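Long-range contacts in serine proteinase inhibitor A (Sagittaria sagittifolia, PDB 3E8L), which probably inhibits trypsin and chymotrypsin at the same time through two reactive sites, and kallikrein only weakly: residues A18-L23 / S75-M79; G41-T45 / R63-V67; A50-V55 / P116-Y122; G140-L144 / H176-F181. The protein carries 2 engineered substitutions. All blocks are in the same frame, centred on the assembly; numbering follows the deposited sequence.

Contact 1: A18-L23 / S75-M79; sequences AVQLNL and SQPVM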
loop_
_atom_site.group_PDB
_atom_site.type_symbol
_atom_site.label_atom_id
_atom_site.label_comp_id
_atom_site.label_asym_id
_atom_site.label_seq_id
_atom_site.Cartn_x
_atom_site.Cartn_y
_atom_site.Cartn_z
ATOM N N ALA A 18 -7.342 12.807 18.554
ATOM C CA ALA A 18 -6.729 11.668 17.919
ATOM C C ALA A 18 -7.023 11.664 16.413
ATOM O O ALA A 18 -8.137 11.959 15.969
ATOM C CB ALA A 18 -7.189 10.369 18.579
ATOM N N VAL A 19 -6.005 11.336 15.628
ATOM C CA VAL A 19 -6.156 11.264 14.194
ATOM C C VAL A 19 -6.942 10.005 13.848
ATOM O O VAL A 19 -6.537 8.879 14.163
ATOM C CB VAL A 19 -4.789 11.297 13.505
ATOM C CG1 VAL A 19 -4.931 10.993 12.003
ATOM C CG2 VAL A 19 -4.124 12.659 13.739
ATOM N N GLN A 20 -8.080 10.200 13.206
ATOM C CA GLN A 20 -8.946 9.069 12.881
ATOM C C GLN A 20 -8.571 8.381 11.578
ATOM O O GLN A 20 -8.182 9.031 10.600
ATOM C CB GLN A 20 -10.408 9.500 12.879
ATOM C CG GLN A 20 -10.906 9.853 14.278
ATOM C CD GLN A 20 -12.153 10.661 14.230
ATOM O OE1 GLN A 20 -13.103 10.317 13.526
ATOM N NE2 GLN A 20 -12.178 11.737 14.987
ATOM N N LEU A 21 -8.680 7.058 11.583
ATOM C CA LEU A 21 -8.471 6.265 10.384
ATOM C C LEU A 21 -9.714 6.165 9.503
ATOM O O LEU A 21 -10.857 6.319 9.959
ATOM C CB LEU A 21 -8.017 4.848 10.749
ATOM C CG LEU A 21 -6.567 4.512 11.109
ATOM C CD1 LEU A 21 -5.548 5.577 10.711
ATOM C CD2 LEU A 21 -6.450 4.178 12.531
ATOM N N ASN A 22 -9.472 5.877 8.233
ATOM C CA ASN A 22 -10.545 5.595 7.302
ATOM C C ASN A 22 -11.012 4.141 7.396
ATOM O O ASN A 22 -10.330 3.223 6.949
ATOM C CB ASN A 22 -10.118 5.936 5.878
ATOM C CG ASN A 22 -11.016 5.296 4.845
ATOM O OD1 ASN A 22 -12.166 4.970 5.137
ATOM N ND2 ASN A 22 -10.504 5.112 3.640
ATOM N N LEU A 23 -12.166 3.959 8.025
ATOM C CA LEU A 23 -12.745 2.647 8.250
ATOM C C LEU A 23 -14.070 2.517 7.524
ATOM O O LEU A 23 -14.954 1.791 7.957
ATOM C CB LEU A 23 -12.967 2.413 9.744
ATOM C CG LEU A 23 -11.847 1.752 10.539
ATOM C CD1 LEU A 23 -10.589 2.585 10.499
ATOM C CD2 LEU A 23 -12.286 1.510 11.966
ATOM N N SER A 75 -8.104 -3.270 12.671
ATOM C CA SER A 75 -7.445 -2.144 13.313
ATOM C C SER A 75 -8.435 -1.301 14.098
ATOM O O SER A 75 -9.580 -1.133 13.689
ATOM C CB SER A 75 -6.737 -1.274 12.279
ATOM O OG SER A 75 -6.050 -0.208 12.902
ATOM N N GLN A 76 -7.988 -0.773 15.229
ATOM C CA GLN A 76 -8.798 0.178 15.992
ATOM C C GLN A 76 -8.832 1.491 15.195
ATOM O O GLN A 76 -7.966 1.715 14.362
ATOM C CB GLN A 76 -8.274 0.340 17.431
ATOM C CG GLN A 76 -6.761 0.314 17.571
ATOM C CD GLN A 76 -6.157 1.477 16.873
ATOM O OE1 GLN A 76 -5.429 1.324 15.883
ATOM N NE2 GLN A 76 -6.506 2.669 17.330
ATOM N N PRO A 77 -9.858 2.332 15.404
ATOM C CA PRO A 77 -10.138 3.470 14.496
ATOM C C PRO A 77 -9.202 4.693 14.579
ATOM O O PRO A 77 -9.472 5.711 13.941
ATOM C CB PRO A 77 -11.564 3.898 14.906
ATOM C CG PRO A 77 -12.075 2.806 15.808
ATOM C CD PRO A 77 -10.880 2.223 16.454
ATOM N N VAL A 78 -8.118 4.604 15.336
ATOM C CA VAL A 78 -7.293 5.770 15.577
ATOM C C VAL A 78 -5.852 5.483 15.192
ATOM O O VAL A 78 -5.382 4.371 15.372
ATOM C CB VAL A 78 -7.436 6.240 17.066
ATOM C CG1 VAL A 78 -6.207 5.931 17.893
ATOM C CG2 VAL A 78 -7.753 7.705 17.119
ATOM N N MET A 79 -5.153 6.471 14.641
ATOM C CA MET A 79 -3.760 6.281 14.248
ATOM C C MET A 79 -2.892 6.170 15.499
ATOM O O MET A 79 -2.951 7.041 16.368
ATOM C CB MET A 79 -3.298 7.416 13.310
ATOM C CG MET A 79 -1.821 7.438 13.013
ATOM S SD MET A 79 -1.174 8.569 11.745
ATOM C CE MET A 79 -2.572 9.492 11.178
#

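Contact 2: G41-T45 / R63-V67; sequences GGLST and RGLPV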
loop_
_atom_site.group_PDB
_atom_site.type_symbol
_atom_site.label_atom_id
_atom_site.label_comp_id
_atom_site.label_asym_id
_atom_site.label_seq_id
_atom_site.Cartn_x
_atom_site.Cartn_y
_atom_site.Cartn_z
ATOM N N GLY A 41 2.935 25.216 4.834
ATOM C CA GLY A 41 2.368 25.048 3.515
ATOM C C GLY A 41 2.049 23.584 3.725
ATOM O O GLY A 41 2.778 22.883 4.416
ATOM N N GLY A 42 0.960 23.118 3.140
ATOM C CA GLY A 42 0.580 21.732 3.294
ATOM C C GLY A 42 1.236 20.860 2.250
ATOM O O GLY A 42 1.656 21.331 1.203
ATOM N N LEU A 43 1.328 19.575 2.548
ATOM C CA LEU A 43 1.787 18.612 1.584
ATOM C C LEU A 43 0.813 18.497 0.412
ATOM O O LEU A 43 -0.407 18.610 0.573
ATOM C CB LEU A 43 1.996 17.276 2.272
ATOM C CG LEU A 43 3.435 16.947 2.629
ATOM C CD1 LEU A 43 4.218 18.164 3.068
ATOM C CD2 LEU A 43 3.425 15.893 3.689
ATOM N N SER A 44 1.371 18.278 -0.774
ATOM C CA SER A 44 0.612 18.317 -2.015
ATOM C C SER A 44 1.348 17.533 -3.115
ATOM O O SER A 44 2.345 16.875 -2.841
ATOM C CB SER A 44 0.380 19.778 -2.417
ATOM O OG SER A 44 -0.532 19.867 -3.492
ATOM N N THR A 45 0.859 17.616 -4.349
ATOM C CA THR A 45 1.432 16.853 -5.464
ATOM C C THR A 45 2.048 17.730 -6.557
ATOM O O THR A 45 1.512 18.799 -6.887
ATOM C CB THR A 45 0.369 16.004 -6.170
ATOM O OG1 THR A 45 -0.719 16.856 -6.569
ATOM C CG2 THR A 45 -0.129 14.891 -5.287
ATOM N N ARG A 63 -3.215 25.600 0.035
ATOM C CA ARG A 63 -3.844 24.582 0.831
ATOM C C ARG A 63 -3.123 23.302 0.483
ATOM O O ARG A 63 -2.722 23.102 -0.664
ATOM C CB ARG A 63 -5.321 24.468 0.476
ATOM N N GLY A 64 -2.936 22.443 1.471
ATOM C CA GLY A 64 -2.382 21.147 1.186
ATOM C C GLY A 64 -3.526 20.296 0.684
ATOM O O GLY A 64 -4.672 20.701 0.714
ATOM N N LEU A 65 -3.212 19.109 0.217
ATOM C CA LEU A 65 -4.225 18.159 -0.157
ATOM C C LEU A 65 -4.633 17.344 1.028
ATOM O O LEU A 65 -3.874 17.109 1.917
ATOM C CB LEU A 65 -3.778 17.260 -1.277
ATOM C CG LEU A 65 -3.561 17.749 -2.684
ATOM C CD1 LEU A 65 -2.757 16.740 -3.380
ATOM C CD2 LEU A 65 -4.821 17.934 -3.406
ATOM N N PRO A 66 -5.880 16.951 1.035
ATOM C CA PRO A 66 -6.428 16.089 2.080
ATOM C C PRO A 66 -5.871 14.680 1.972
ATOM O O PRO A 66 -5.743 14.165 0.871
ATOM C CB PRO A 66 -7.930 16.068 1.766
ATOM C CG PRO A 66 -8.176 17.144 0.788
ATOM C CD PRO A 66 -6.914 17.365 0.066
ATOM N N VAL A 67 -5.552 14.063 3.107
ATOM C CA VAL A 67 -5.019 12.711 3.137
ATOM C C VAL A 67 -5.885 11.816 4.014
ATOM O O VAL A 67 -6.258 12.187 5.114
ATOM C CB VAL A 67 -3.575 12.668 3.691
ATOM C CG1 VAL A 67 -2.939 11.293 3.448
ATOM C CG2 VAL A 67 -2.704 13.779 3.097
HETATM O O HOH W 1 -1.616 17.775 2.895
#

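Contact 3: A50-V55 / P116-Y122; sequences ACKSYV and PITAGDY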
loop_
_atom_site.group_PDB
_atom_site.type_symbol
_atom_site.label_atom_id
_atom_site.label_comp_id
_atom_site.label_asym_id
_atom_site.label_seq_id
_atom_site.Cartn_x
_atom_site.Cartn_y
_atom_site.Cartn_z
ATOM N N ALA A 50 2.353 9.665 -15.654
ATOM C CA ALA A 50 1.166 8.825 -15.640
ATOM C C ALA A 50 0.240 9.234 -14.519
ATOM O O ALA A 50 -0.146 10.391 -14.414
ATOM C CB ALA A 50 1.543 7.364 -15.520
ATOM N N CYS A 51 -0.117 8.275 -13.684
ATOM C CA CYS A 51 -0.928 8.563 -12.525
ATOM C C CYS A 51 -0.000 8.958 -11.352
ATOM O O CYS A 51 -0.464 9.022 -10.230
ATOM C CB CYS A 51 -1.847 7.355 -12.188
ATOM S SG CYS A 51 -2.603 6.368 -13.596
ATOM N N LYS A 52 1.287 9.256 -11.609
ATOM C CA LYS A 52 2.229 9.483 -10.504
ATOM C C LYS A 52 2.695 10.935 -10.286
ATOM O O LYS A 52 2.938 11.681 -11.233
ATOM C CB LYS A 52 3.428 8.559 -10.685
ATOM C CG LYS A 52 4.402 8.512 -9.525
ATOM C CD LYS A 52 5.521 7.514 -9.805
ATOM C CE LYS A 52 5.012 6.094 -9.778
ATOM N NZ LYS A 52 6.154 5.153 -9.817
ATOM N N SER A 53 2.831 11.307 -9.017
ATOM C CA SER A 53 3.185 12.663 -8.602
ATOM C C SER A 53 4.303 12.632 -7.572
ATOM O O SER A 53 4.520 11.597 -6.921
ATOM C CB SER A 53 1.976 13.341 -7.957
ATOM O OG SER A 53 1.041 13.787 -8.914
ATOM N N TYR A 54 5.011 13.754 -7.409
ATOM C CA TYR A 54 5.928 13.889 -6.272
ATOM C C TYR A 54 5.145 14.471 -5.112
ATOM O O TYR A 54 4.377 15.424 -5.315
ATOM C CB TYR A 54 7.091 14.825 -6.581
ATOM C CG TYR A 54 8.025 14.357 -7.668
ATOM C CD1 TYR A 54 9.058 13.492 -7.382
ATOM C CD2 TYR A 54 7.885 14.809 -8.977
ATOM C CE1 TYR A 54 9.934 13.075 -8.359
ATOM C CE2 TYR A 54 8.755 14.393 -9.978
ATOM C CZ TYR A 54 9.789 13.516 -9.657
ATOM O OH TYR A 54 10.676 13.078 -10.623
ATOM N N VAL A 55 5.327 13.893 -3.919
ATOM C CA VAL A 55 4.904 14.531 -2.676
ATOM C C VAL A 55 5.866 15.684 -2.354
ATOM O O VAL A 55 7.070 15.483 -2.146
ATOM C CB VAL A 55 4.865 13.545 -1.491
ATOM C CG1 VAL A 55 4.280 14.231 -0.253
ATOM C CG2 VAL A 55 4.057 12.322 -1.834
ATOM N N PRO A 116 12.436 9.654 -3.892
ATOM C CA PRO A 116 11.322 10.508 -3.468
ATOM C C PRO A 116 10.188 9.699 -2.871
ATOM O O PRO A 116 10.116 8.491 -3.089
ATOM C CB PRO A 116 10.856 11.152 -4.778
ATOM C CG PRO A 116 11.338 10.255 -5.846
ATOM C CD PRO A 116 12.607 9.653 -5.356
ATOM N N ILE A 117 9.328 10.355 -2.098
ATOM C CA ILE A 117 8.034 9.790 -1.773
ATOM C C ILE A 117 7.149 10.223 -2.934
ATOM O O ILE A 117 7.139 11.406 -3.306
ATOM C CB ILE A 117 7.455 10.348 -0.450
ATOM C CG1 ILE A 117 8.463 10.197 0.691
ATOM C CG2 ILE A 117 6.159 9.646 -0.107
ATOM C CD1 ILE A 117 9.068 8.812 0.799
ATOM N N THR A 118 6.447 9.268 -3.535
ATOM C CA THR A 118 5.548 9.575 -4.638
ATOM C C THR A 118 4.119 9.331 -4.167
ATOM O O THR A 118 3.910 8.839 -3.049
ATOM C CB THR A 118 5.890 8.774 -5.936
ATOM O OG1 THR A 118 5.732 7.369 -5.699
ATOM C CG2 THR A 118 7.310 9.052 -6.375
ATOM N N ALA A 119 3.144 9.693 -4.994
ATOM C CA ALA A 119 1.764 9.414 -4.685
ATOM C C ALA A 119 1.050 9.074 -5.955
ATOM O O ALA A 119 1.117 9.820 -6.940
ATOM C CB ALA A 119 1.107 10.621 -4.037
ATOM N N GLY A 120 0.341 7.957 -5.937
ATOM C CA GLY A 120 -0.489 7.577 -7.058
ATOM C C GLY A 120 0.214 6.611 -7.980
ATOM O O GLY A 120 1.425 6.695 -8.168
ATOM N N ASP A 121 -0.551 5.692 -8.548
ATOM C CA ASP A 121 -0.052 4.763 -9.569
ATOM C C ASP A 121 -1.280 4.087 -10.157
ATOM O O ASP A 121 -2.389 4.236 -9.631
ATOM C CB ASP A 121 0.890 3.719 -8.941
ATOM C CG ASP A 121 1.986 3.241 -9.892
ATOM O OD1 ASP A 121 1.907 3.452 -11.117
ATOM O OD2 ASP A 121 2.945 2.619 -9.389
ATOM N N TYR A 122 -1.102 3.372 -11.257
ATOM C CA TYR A 122 -2.181 2.581 -11.820
ATOM C C TYR A 122 -2.757 1.697 -10.717
ATOM O O TYR A 122 -2.012 0.963 -10.061
ATOM C CB TYR A 122 -1.623 1.731 -12.946
ATOM C CG TYR A 122 -1.177 2.528 -14.148
ATOM C CD1 TYR A 122 -2.106 3.259 -14.906
ATOM C CD2 TYR A 122 0.157 2.541 -14.553
ATOM C CE1 TYR A 122 -1.724 3.977 -16.015
ATOM C CE2 TYR A 122 0.559 3.269 -15.684
ATOM C CZ TYR A 122 -0.394 3.988 -16.400
ATOM O OH TYR A 122 -0.050 4.714 -17.511
HETATM O O HOH W 2 7.313 5.763 -7.027
HETATM O O HOH W 3 -0.973 11.712 -8.236
#

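Contact 4: G140-L144 / H176-F181; sequences GVYKL and HFTVQF. Engineered in segment 176-181: Q180 (natural residue Arg).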
loop_
_atom_site.group_PDB
_atom_site.type_symbol
_atom_site.label_atom_id
_atom_site.label_comp_id
_atom_site.label_asym_id
_atom_site.label_seq_id
_atom_site.Cartn_x
_atom_site.Cartn_y
_atom_site.Cartn_z
ATOM N N GLY A 140 2.006 16.520 19.291
ATOM C CA GLY A 140 1.346 16.907 18.037
ATOM C C GLY A 140 2.258 17.263 16.871
ATOM O O GLY A 140 1.796 17.799 15.868
ATOM N N VAL A 141 3.552 16.970 17.001
ATOM C CA VAL A 141 4.544 17.253 15.967
ATOM C C VAL A 141 5.320 15.962 15.730
ATOM O O VAL A 141 5.845 15.361 16.682
ATOM C CB VAL A 141 5.522 18.401 16.382
ATOM C CG1 VAL A 141 6.489 18.702 15.269
ATOM C CG2 VAL A 141 4.781 19.667 16.729
ATOM N N TYR A 142 5.394 15.525 14.472
ATOM C CA TYR A 142 5.898 14.190 14.188
ATOM C C TYR A 142 6.910 14.117 13.069
ATOM O O TYR A 142 6.974 14.991 12.220
ATOM C CB TYR A 142 4.732 13.234 13.886
ATOM C CG TYR A 142 3.669 13.245 14.962
ATOM C CD1 TYR A 142 3.792 12.446 16.104
ATOM C CD2 TYR A 142 2.546 14.075 14.846
ATOM C CE1 TYR A 142 2.824 12.460 17.098
ATOM C CE2 TYR A 142 1.578 14.107 15.835
ATOM C CZ TYR A 142 1.717 13.293 16.968
ATOM O OH TYR A 142 0.742 13.322 17.953
ATOM N N LYS A 143 7.696 13.048 13.093
ATOM C CA LYS A 143 8.554 12.680 11.988
ATOM C C LYS A 143 7.868 11.532 11.263
ATOM O O LYS A 143 7.328 10.634 11.917
ATOM C CB LYS A 143 9.936 12.249 12.513
ATOM C CG LYS A 143 10.939 13.410 12.607
ATOM C CD LYS A 143 12.216 13.057 13.362
ATOM C CE LYS A 143 12.199 13.586 14.780
ATOM N NZ LYS A 143 13.540 14.126 15.219
ATOM N N LEU A 144 7.865 11.562 9.929
ATOM C CA LEU A 144 7.357 10.428 9.175
ATOM C C LEU A 144 8.469 9.417 8.886
ATOM O O LEU A 144 9.633 9.786 8.734
ATOM C CB LEU A 144 6.696 10.874 7.867
ATOM C CG LEU A 144 5.592 11.927 7.987
ATOM C CD1 LEU A 144 5.147 12.424 6.595
ATOM C CD2 LEU A 144 4.404 11.434 8.844
ATOM N N HIS A 176 15.979 17.281 8.019
ATOM C CA HIS A 176 15.026 17.132 9.106
ATOM C C HIS A 176 13.703 17.797 8.707
ATOM O O HIS A 176 13.682 18.941 8.258
ATOM C CB HIS A 176 15.662 17.758 10.358
ATOM C CG HIS A 176 14.764 17.835 11.555
ATOM N ND1 HIS A 176 14.108 18.995 11.921
ATOM C CD2 HIS A 176 14.450 16.913 12.498
ATOM C CE1 HIS A 176 13.407 18.777 13.022
ATOM N NE2 HIS A 176 13.602 17.521 13.395
ATOM N N PHE A 177 12.609 17.052 8.830
ATOM C CA PHE A 177 11.283 17.505 8.414
ATOM C C PHE A 177 10.265 16.972 9.416
ATOM O O PHE A 177 10.203 15.760 9.646
ATOM C CB PHE A 177 10.986 16.979 7.003
ATOM C CG PHE A 177 9.702 17.485 6.396
ATOM C CD1 PHE A 177 9.626 18.783 5.846
ATOM C CD2 PHE A 177 8.577 16.658 6.320
ATOM C CE1 PHE A 177 8.441 19.260 5.255
ATOM C CE2 PHE A 177 7.382 17.123 5.735
ATOM C CZ PHE A 177 7.317 18.427 5.201
ATOM N N THR A 178 9.478 17.843 10.014
ATOM C CA THR A 178 8.503 17.465 11.004
ATOM C C THR A 178 7.131 17.990 10.615
ATOM O O THR A 178 7.035 18.936 9.910
ATOM C CB THR A 178 8.923 17.861 12.432
ATOM O OG1 THR A 178 8.834 19.245 12.606
ATOM C CG2 THR A 178 10.265 17.535 12.697
ATOM N N VAL A 179 6.069 17.306 10.998
ATOM C CA VAL A 179 4.739 17.671 10.546
ATOM C C VAL A 179 3.704 17.722 11.647
ATOM O O VAL A 179 3.904 17.211 12.742
ATOM C CB VAL A 179 4.224 16.715 9.461
ATOM C CG1 VAL A 179 5.167 16.686 8.283
ATOM C CG2 VAL A 179 4.029 15.328 10.029
ATOM N N GLN A 180 2.586 18.356 11.327
ATOM C CA GLN A 180 1.369 18.250 12.104
ATOM C C GLN A 180 0.263 17.756 11.184
ATOM O O GLN A 180 0.289 17.985 9.981
ATOM C CB GLN A 180 0.965 19.599 12.703
ATOM C CG GLN A 180 1.743 20.007 13.939
ATOM C CD GLN A 180 1.086 21.149 14.692
ATOM O OE1 GLN A 180 0.594 20.972 15.804
ATOM N NE2 GLN A 180 1.088 22.328 14.093
ATOM N N PHE A 181 -0.708 17.073 11.764
ATOM C CA PHE A 181 -1.923 16.691 11.065
ATOM C C PHE A 181 -3.001 17.692 11.433
ATOM O O PHE A 181 -3.153 18.039 12.596
ATOM C CB PHE A 181 -2.331 15.269 11.416
ATOM C CG PHE A 181 -1.296 14.250 11.073
ATOM C CD1 PHE A 181 -0.280 13.944 11.968
ATOM C CD2 PHE A 181 -1.343 13.583 9.860
ATOM C CE1 PHE A 181 0.669 12.999 11.664
ATOM C CE2 PHE A 181 -0.397 12.619 9.541
ATOM C CZ PHE A 181 0.619 12.332 10.441
HETATM O O HOH W 4 -0.625 16.756 14.803
HETATM O O HOH W 5 12.482 17.006 16.276
HETATM O O HOH W 6 9.436 13.321 8.488
#

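Contact 1: A18-L23 / S75-M79
L21 and M79 meet on the tightly packed side of this loop-to-loop contact, where the chains of 18-23 and 75-79 run past each other in opposite directions and a single bridge forms between Q20 and V78. Two backbone bonds flank that bridge. M79 N gives its proton to V19 O at 2.8 Å in an almost straight bond (174°), while L21 N reaches P77 O at 2.8 Å from above the carbonyl plane, off any lone pair. In L21, chi1 of -81° sets CG anti to the carbonyl carbon; the side chain crosses that of M79 at about a right angle, with L21 CD1 3.9 Å from M79 CB. Cutting L21 back to an alanine would probably open a gap beside M79 CB and strip the M79 chain of a neighbour that crosses it. The solvent side is looser: L23 CD2 touches P77 CB at 3.9 Å, and Q20 starts away from 75-79 and gives only slight contact, its CB 4.0 Å from P77 O. Q76 folds back along its own loop, and its NE2 donates to V78 O at 2.8 Å. N22 O is hydrogen-bonded to a polar side chain of another protein chain. Inward, V19, L21 and M79 all lie on F69 of strand 67-70; Y85 of strand 84-89 adds to the packing of L21 and M79, and F181 of strand 179-183 to that of V19.

Contact 2: G41-T45 / R63-V67
G42 and G64 bring the two backbones almost together, their CA atoms 3.7 Å apart. Such proximity has a steric price: a CB built on G42 would fall about 2.5 Å from G64 CA, and one on G64 would collide with G42 CA and with L43 O, so glycine at both positions is what permits the crossing. At L43 the contact passes to the backbone. L43 O accepts the proton of L65 N at 2.9 Å, the donor lying nearly in line with the C=O bond (165°). The same oxygen takes a second proton from a water at 2.7 Å, and this water also donates to L65 O, so that a direct bond and a bridged one tie L43 to L65. The L43 side chain itself leads away from 63-67 toward V55 and F177. S44 comes next, with OG anti to its own backbone N (chi1 -171°); this brings the hydroxyl alongside the L65 branch point, 3.8 Å from L65 CG, a van der Waals contact. T45 ends the walk. Its CG2 meets L65 CD1 at 3.7 Å, and OG1 lies almost as near the same methyl, the two side chains crossing at about a right angle. F89 of strand 84-89 packs on both T45 and L65. Here a loop leading into strand 67-70 is pinned to the start of strand 43-49 by one backbone bond and one water, joining two sheets of the beta-trefoil found in Kunitz-type inhibitors of the legume family.

Contact 3: A50-V55 / P116-Y122
V55 and I117 belong to a pair of antiparallel strands, 52-57 and 113-119, in the beta-trefoil of this Kunitz-type inhibitor. V55 N donates to I117 O, and S53 and A119 form a hydrogen-bonded pair through both of their backbone bonds. Shape follows from this register. V55 CG2 is the bump at one end: it fits a hollow walled by A119 CB at 4.1 Å and the carbonyl oxygens of I117 and T118, with W101 packing on the V55 side chain. Y54 points away from the other strand at its base, yet P116 CB reaches the edge of its ring, near the ring plane, 3.9 Å from Y54 CD1; the phenol OH goes on to E107. K52 forms a low ridge. Its CG passes T118 CB at 3.9 Å and also touches G120 O, and a bend at chi3 (-70°) lets NZ share a water with T118 OG1. NZ remains 4.1 Å from D121 OD2, beyond a salt bridge, and that carboxylate oxygen is bonded to N127. The backbone needs its own hollow at G120, where a CB would strike C51 O and the preceding carbonyl. At the far end A50 CB and C51, disulfide-bonded to C97, meet the Y122 ring, which also receives a basic side chain of another protein chain in a cation-pi contact. C51 SG sits 4.0 Å from the centroid of the Y122 ring, 37° off its normal: an oblique sulfur-aromatic approach.

Contact 4: G140-L144 / H176-F181
K143 and T178 cross obliquely at the polar margin of this contact. From CB, which leaves the backbone pointing away from 176-181, the lysine turns back: its CG comes to 3.9 Å from F177 O and 4.2 Å from T178 CG2. CD and CE, bent at chi3 and chi4, carry the chain on to NZ, which stands 3.9 Å from H176 NE2, in the plane of the imidazole and at its edge. A water closes that distance, accepting from NZ at 3.2 Å and bonding NE2 as well. With an alanine here, H176 would probably lose its water-bridged partner and the flank of T178 part of its cover. Inside, Y142 and V179 form a hydrogen-bonded antiparallel pair, each N donating to the other's O at 2.8 Å and in the carbonyl plane. Y142 CD2 meets the edge of the F181 ring, 3.8 Å from F181 CE1, while L144 CD2 touches V179 CG2. Two further waters link G140 O to F181 N and L144 N to F177 O. The chemistry implies that direct pairing lasts for one bridge: beyond it the strands splay, water carries the backbone bonds, and apolar side chains fill the buried side.

In the fold
Contact 4 is the most buried of the four, whereas contact 1, about 15 Å from the chain centre, is the most peripheral and joins two loops. Contacts 1 and 4 touch where V19 meets F181. Contact 2, nearer the centre, touches contact 4 through L43 and F177. It also shares a sheet with contact 3: L43 lies on V55 and T45 on S53, since strands 43-49 and 52-57 are neighbours. Contacts 1 and 3 lie on opposite sides of the chain centre, and each reaches another protein chain. Regular strand pairing marks contact 3, single bridges mark contacts 1 and 4, and contact 2 relies on glycines and one water-assisted carbonyl.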